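Local coordinates for DUF4785 domain-containing protein (Legionella pneumophila subsp. pneumophila, PDB 4KH9) that is of unknown function but binds calcium, has three domains, the last two probably E-set-like, and is probably exported, at residues P77-S82 and Y147-M152; K99-L104 and A123-K128. All coordinates share one frame; numbering follows the deposited sequence. Where two conformers were deposited one is given.

In the fold
Both contacts belong to the N-terminal DUF4785 domain and reach the same antiparallel sheet, whose strands run in the order 48-54, 150-156, 72-77, 123-126. Contact 1 joins the loop leaving strand 72-77 to the start of the inner strand 150-156. Contact 2 packs a loop against the end of strand 123-126, one of the two outermost strands. Along the chain contact 2 is nested: 99-104 and 123-128 both fall between 77-82 and 147-152. The centres lie 21 Å apart and the nearest atoms about 6 Å, without touching. The two contacts thus tie loops to separate strands of one sheet, away from the annotated calcium sites.

Contact 1: P77-S82 and Y147-M152; sequences PLQNKS and YADAYM
Leu78 N donates to Ala150 O (2.9 Å) just past the antiparallel, non-hydrogen-bonded pair Pro77-Tyr151, where two neighbouring strands of a four-stranded sheet give way to loops. Beyond it the 77-82 chain swings out through an inverse gamma turn centred on Asn80 and returns at Ser82, whose carbonyl takes the N-H of Ala148 at 2.9 Å. Gln79 adds a side-chain link to the intervening Asp149. Its CG is anti to the carbonyl carbon (chi1 -72°) and the chain beyond is extended; OE1 accepts from Asp149 N at 2.9 Å, the donor standing above the amide plane. On the other branch, NE2 makes a weak bond to Asp149 OD2, with amide and carboxylate planes 39° apart, so one amide meets both backbone and side chain of Asp149. Leu78 splits its methyls: CD1 rests on the backbone carbonyl of Tyr151 and on Ala150 CB, while CD2 meets CB of selenomethionine Met152 at 4.0 Å. Ala148 CB sits tightly against Pro77 CB at 3.5 Å, and Tyr151 CE2 approaches the same proline carbon. Loop residues Ile83 and Pro84 also touch the Tyr151 ring. Tyr147 is directed away from 77-82, its side chain touching Leu55 and Pro84 and its hydroxyl bonded to Asp142, yet its ring edge still receives Ser82 OG in plane, 3.6 Å from CD1.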
loop_
_atom_site.group_PDB
_atom_site.type_symbol
_atom_site.label_atom_id
_atom_site.label_comp_id
_atom_site.label_asym_id
_atom_site.label_seq_id
_atom_site.Cartn_x
_atom_site.Cartn_y
_atom_site.Cartn_z
ATOM N N PRO A 77 5.513 -20.203 -10.334
ATOM C CA PRO A 77 4.774 -20.102 -11.608
ATOM C C PRO A 77 3.543 -19.202 -11.441
ATOM O O PRO A 77 2.957 -19.159 -10.361
ATOM C CB PRO A 77 4.413 -21.552 -11.942
ATOM C CG PRO A 77 4.530 -22.311 -10.671
ATOM C CD PRO A 77 5.258 -21.491 -9.647
ATOM N N LEU A 78 3.175 -18.461 -12.503
ATOM C CA LEU A 78 2.032 -17.545 -12.483
ATOM C C LEU A 78 0.749 -18.224 -12.999
ATOM O O LEU A 78 -0.314 -17.602 -13.022
ATOM C CB LEU A 78 2.355 -16.264 -13.262
ATOM C CG LEU A 78 3.472 -15.412 -12.610
ATOM C CD1 LEU A 78 3.865 -14.263 -13.488
ATOM C CD2 LEU A 78 3.061 -14.905 -11.238
ATOM N N GLN A 79 0.845 -19.517 -13.342
ATOM C CA GLN A 79 -0.244 -20.420 -13.713
ATOM C C GLN A 79 -0.186 -21.620 -12.803
ATOM O O GLN A 79 0.865 -21.884 -12.215
ATOM C CB GLN A 79 -0.169 -20.854 -15.181
ATOM C CG GLN A 79 -0.515 -19.772 -16.193
ATOM C CD GLN A 79 -0.306 -20.261 -17.600
ATOM O OE1 GLN A 79 0.632 -21.014 -17.911
ATOM N NE2 GLN A 79 -1.193 -19.852 -18.487
ATOM N N ASN A 80 -1.288 -22.348 -12.659
ATOM C CA ASN A 80 -1.301 -23.542 -11.818
ATOM C C ASN A 80 -0.691 -24.723 -12.621
ATOM O O ASN A 80 -1.343 -25.743 -12.887
ATOM C CB ASN A 80 -2.728 -23.825 -11.324
ATOM C CG ASN A 80 -2.824 -24.927 -10.297
ATOM O OD1 ASN A 80 -1.939 -25.130 -9.455
ATOM N ND2 ASN A 80 -3.926 -25.649 -10.334
ATOM N N LYS A 81 0.578 -24.547 -13.033
ATOM C CA LYS A 81 1.334 -25.529 -13.811
ATOM C C LYS A 81 2.737 -25.682 -13.206
ATOM O O LYS A 81 3.122 -24.923 -12.299
ATOM C CB LYS A 81 1.394 -25.114 -15.294
ATOM C CG LYS A 81 0.025 -25.124 -15.990
ATOM C CD LYS A 81 0.107 -24.770 -17.477
ATOM C CE LYS A 81 0.488 -25.909 -18.408
ATOM N NZ LYS A 81 -0.694 -26.717 -18.811
ATOM N N SER A 82 3.501 -26.645 -13.711
ATOM C CA SER A 82 4.826 -26.923 -13.177
ATOM C C SER A 82 5.922 -25.941 -13.670
ATOM O O SER A 82 5.779 -25.247 -14.684
ATOM C CB SER A 82 5.239 -28.351 -13.507
ATOM O OG SER A 82 5.172 -28.564 -14.907
ATOM N N TYR A 147 4.802 -26.744 -18.731
ATOM C CA TYR A 147 5.335 -25.735 -17.844
ATOM C C TYR A 147 4.466 -24.507 -17.894
ATOM O O TYR A 147 3.757 -24.281 -18.888
ATOM C CB TYR A 147 6.800 -25.390 -18.209
ATOM C CG TYR A 147 7.771 -26.567 -18.240
ATOM C CD1 TYR A 147 7.651 -27.622 -17.339
ATOM C CD2 TYR A 147 8.863 -26.568 -19.098
ATOM C CE1 TYR A 147 8.552 -28.689 -17.349
ATOM C CE2 TYR A 147 9.793 -27.600 -19.087
ATOM C CZ TYR A 147 9.626 -28.668 -18.222
ATOM O OH TYR A 147 10.558 -29.675 -18.216
ATOM N N ALA A 148 4.501 -23.704 -16.825
ATOM C CA ALA A 148 3.766 -22.446 -16.809
ATOM C C ALA A 148 4.314 -21.499 -17.882
ATOM O O ALA A 148 5.490 -21.577 -18.245
ATOM C CB ALA A 148 3.869 -21.793 -15.430
ATOM N N ASP A 149 3.461 -20.625 -18.397
ATOM C CA ASP A 149 3.840 -19.603 -19.384
ATOM C C ASP A 149 4.777 -18.568 -18.807
ATOM O O ASP A 149 5.650 -18.063 -19.514
ATOM C CB ASP A 149 2.591 -18.862 -19.873
ATOM C CG ASP A 149 1.685 -19.602 -20.830
ATOM O OD1 ASP A 149 2.080 -20.697 -21.301
ATOM O OD2 ASP A 149 0.613 -19.054 -21.163
ATOM N N ALA A 150 4.553 -18.220 -17.522
ATOM C CA ALA A 150 5.275 -17.153 -16.863
ATOM C C ALA A 150 5.525 -17.448 -15.381
ATOM O O ALA A 150 4.916 -18.343 -14.775
ATOM C CB ALA A 150 4.517 -15.846 -17.011
ATOM N N TYR A 151 6.518 -16.738 -14.836
ATOM C CA TYR A 151 7.008 -16.901 -13.470
ATOM C C TYR A 151 7.315 -15.591 -12.841
ATOM O O TYR A 151 7.666 -14.653 -13.540
ATOM C CB TYR A 151 8.333 -17.743 -13.475
ATOM C CG TYR A 151 8.208 -19.026 -14.261
ATOM C CD1 TYR A 151 8.250 -19.020 -15.658
ATOM C CD2 TYR A 151 7.909 -20.231 -13.623
ATOM C CE1 TYR A 151 8.016 -20.181 -16.398
ATOM C CE2 TYR A 151 7.676 -21.398 -14.355
ATOM C CZ TYR A 151 7.727 -21.364 -15.743
ATOM O OH TYR A 151 7.454 -22.479 -16.494
HETATM N N MSE A 152 7.203 -15.543 -11.522
HETATM C CA MSE A 152 7.609 -14.407 -10.713
HETATM C C MSE A 152 8.958 -14.739 -10.126
HETATM O O MSE A 152 9.100 -15.773 -9.468
HETATM C CB MSE A 152 6.584 -14.074 -9.609
HETATM C CG MSE A 152 6.984 -12.849 -8.760
HETATM SE SE MSE A 152 6.961 -11.166 -9.735
HETATM C CE MSE A 152 5.027 -10.887 -9.760
#

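Contact 2: K99-L104 and A123-K128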
loop_
_atom_site.group_PDB
_atom_site.type_symbol
_atom_site.label_atom_id
_atom_site.label_comp_id
_atom_site.label_asym_id
_atom_site.label_seq_id
_atom_site.Cartn_x
_atom_site.Cartn_y
_atom_site.Cartn_z
ATOM N N LYS A 99 19.835 -26.599 -7.708
ATOM C CA LYS A 99 20.060 -27.168 -6.369
ATOM C C LYS A 99 21.532 -27.110 -5.922
ATOM O O LYS A 99 21.780 -26.932 -4.734
ATOM C CB LYS A 99 19.591 -28.632 -6.317
ATOM C CG LYS A 99 18.113 -28.776 -6.108
ATOM C CD LYS A 99 17.740 -30.242 -6.110
ATOM C CE LYS A 99 16.260 -30.447 -6.303
ATOM N NZ LYS A 99 15.975 -31.847 -6.704
ATOM N N GLU A 100 22.500 -27.235 -6.870
ATOM C CA GLU A 100 23.940 -27.210 -6.572
ATOM C C GLU A 100 24.469 -25.798 -6.228
ATOM O O GLU A 100 25.574 -25.688 -5.705
ATOM C CB GLU A 100 24.744 -27.810 -7.737
ATOM C CG GLU A 100 24.528 -29.315 -7.801
ATOM C CD GLU A 100 25.413 -30.106 -8.736
ATOM O OE1 GLU A 100 26.516 -29.625 -9.078
ATOM O OE2 GLU A 100 25.021 -31.242 -9.078
ATOM N N ALA A 101 23.675 -24.745 -6.452
ATOM C CA ALA A 101 24.015 -23.374 -6.058
ATOM C C ALA A 101 23.585 -23.103 -4.614
ATOM O O ALA A 101 23.955 -22.067 -4.081
ATOM C CB ALA A 101 23.362 -22.360 -6.995
ATOM N N SER A 102 22.768 -23.997 -4.010
ATOM C CA SER A 102 22.295 -23.962 -2.606
ATOM C C SER A 102 23.220 -24.779 -1.724
ATOM O O SER A 102 23.996 -25.585 -2.245
ATOM C CB SER A 102 20.867 -24.501 -2.488
ATOM O OG SER A 102 20.805 -25.925 -2.485
ATOM N N SER A 103 23.127 -24.624 -0.380
ATOM C CA SER A 103 24.015 -25.384 0.520
ATOM C C SER A 103 23.808 -26.881 0.414
ATOM O O SER A 103 22.748 -27.327 -0.001
ATOM C CB SER A 103 23.810 -24.974 1.978
ATOM O OG SER A 103 22.509 -25.282 2.456
ATOM N N LEU A 104 24.804 -27.649 0.888
ATOM C CA LEU A 104 24.764 -29.099 0.984
ATOM C C LEU A 104 23.559 -29.496 1.874
ATOM O O LEU A 104 22.781 -30.380 1.515
ATOM C CB LEU A 104 26.102 -29.621 1.533
ATOM C CG LEU A 104 26.270 -31.169 1.503
ATOM C CD1 LEU A 104 26.459 -31.673 0.049
ATOM C CD2 LEU A 104 27.440 -31.618 2.361
ATOM N N ALA A 123 10.576 -23.093 -6.587
ATOM C CA ALA A 123 12.020 -23.137 -6.386
ATOM C C ALA A 123 12.470 -21.932 -5.574
ATOM O O ALA A 123 12.241 -20.793 -5.971
ATOM C CB ALA A 123 12.762 -23.198 -7.709
HETATM N N MSE A 124 13.061 -22.194 -4.400
HETATM C CA MSE A 124 13.597 -21.157 -3.515
HETATM C C MSE A 124 14.967 -21.594 -3.006
HETATM O O MSE A 124 15.143 -22.752 -2.645
HETATM C CB MSE A 124 12.651 -20.840 -2.347
HETATM C CG MSE A 124 13.137 -19.650 -1.485
HETATM SE SE MSE A 124 11.823 -19.113 -0.158
HETATM C CE MSE A 124 12.562 -17.431 0.526
ATOM N N LEU A 125 15.927 -20.670 -2.968
ATOM C CA LEU A 125 17.255 -21.001 -2.498
ATOM C C LEU A 125 18.005 -19.788 -2.031
ATOM O O LEU A 125 17.778 -18.670 -2.482
ATOM C CB LEU A 125 18.109 -21.728 -3.597
ATOM C CG LEU A 125 18.748 -20.862 -4.696
ATOM C CD1 LEU A 125 20.043 -21.485 -5.193
ATOM C CD2 LEU A 125 17.761 -20.565 -5.854
ATOM N N GLN A 126 18.963 -20.041 -1.165
ATOM C CA GLN A 126 19.917 -19.015 -0.805
ATOM C C GLN A 126 21.217 -19.423 -1.482
ATOM O O GLN A 126 21.672 -20.554 -1.305
ATOM C CB GLN A 126 20.044 -18.837 0.705
ATOM C CG GLN A 126 21.008 -17.700 1.032
ATOM C CD GLN A 126 21.065 -17.373 2.506
ATOM O OE1 GLN A 126 21.042 -18.260 3.392
ATOM N NE2 GLN A 126 21.216 -16.097 2.785
ATOM N N ILE A 127 21.799 -18.517 -2.246
ATOM C CA ILE A 127 23.031 -18.795 -2.986
ATOM C C ILE A 127 24.175 -18.963 -1.988
ATOM O O ILE A 127 24.320 -18.125 -1.084
ATOM C CB ILE A 127 23.346 -17.708 -4.059
ATOM C CG1 ILE A 127 22.157 -17.529 -5.016
ATOM C CG2 ILE A 127 24.630 -18.079 -4.834
ATOM C CD1 ILE A 127 22.275 -16.296 -5.977
ATOM N N LYS A 128 24.973 -20.060 -2.146
ATOM C CA LYS A 128 26.135 -20.308 -1.274
ATOM C C LYS A 128 27.092 -19.107 -1.318
ATOM O O LYS A 128 27.401 -18.634 -2.425
ATOM C CB LYS A 128 26.884 -21.577 -1.686
ATOM C CG LYS A 128 26.123 -22.850 -1.474
ATOM C CD LYS A 128 26.983 -24.066 -1.829
ATOM C CE LYS A 128 27.366 -24.182 -3.288
ATOM N NZ LYS A 128 28.120 -25.449 -3.523
HETATM O O HOH W 1 21.285 -22.649 0.463
#
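Lys128 lays its aliphatic chain over the backbone of the turn at 99-102. CG packs on Ala101 O and the carbonyl carbon of Ser102, and CD lies 3.4 Å from Ser102 O. A bend at chi3 (-65°) places CE near Glu100 O, to which NZ makes a weak bond of 3.4 Å; NZ also forms a long, weak ion pair with Glu130. The backbone of the same lysine holds the turn more firmly, Lys128 N giving Ala101 O a nearly straight bond of 3.0 Å. Leu125 meets the turn from the strand: CG sits between the backbone N and the carbonyl carbon (chi1 79°), and CD1 touches Ala101 CB at 3.9 Å and Ser102 N at the same distance. Ser102 CB, though directed away overall, touches Leu125 CB (4.1 Å), while its OG bonds back to Lys99 O at 2.7 Å, in the carbonyl plane. That oxygen also accepts from Ser102 N, which fixes the turn from within. A water bridges Ser103 N and Gln126 O. The loop follows strand 95-97 and leads into helix 104-107, whose N-cap is Ser103, while leaning on strand 123-126, whose Leu125 also touches Val73 of the adjacent strand 72-77.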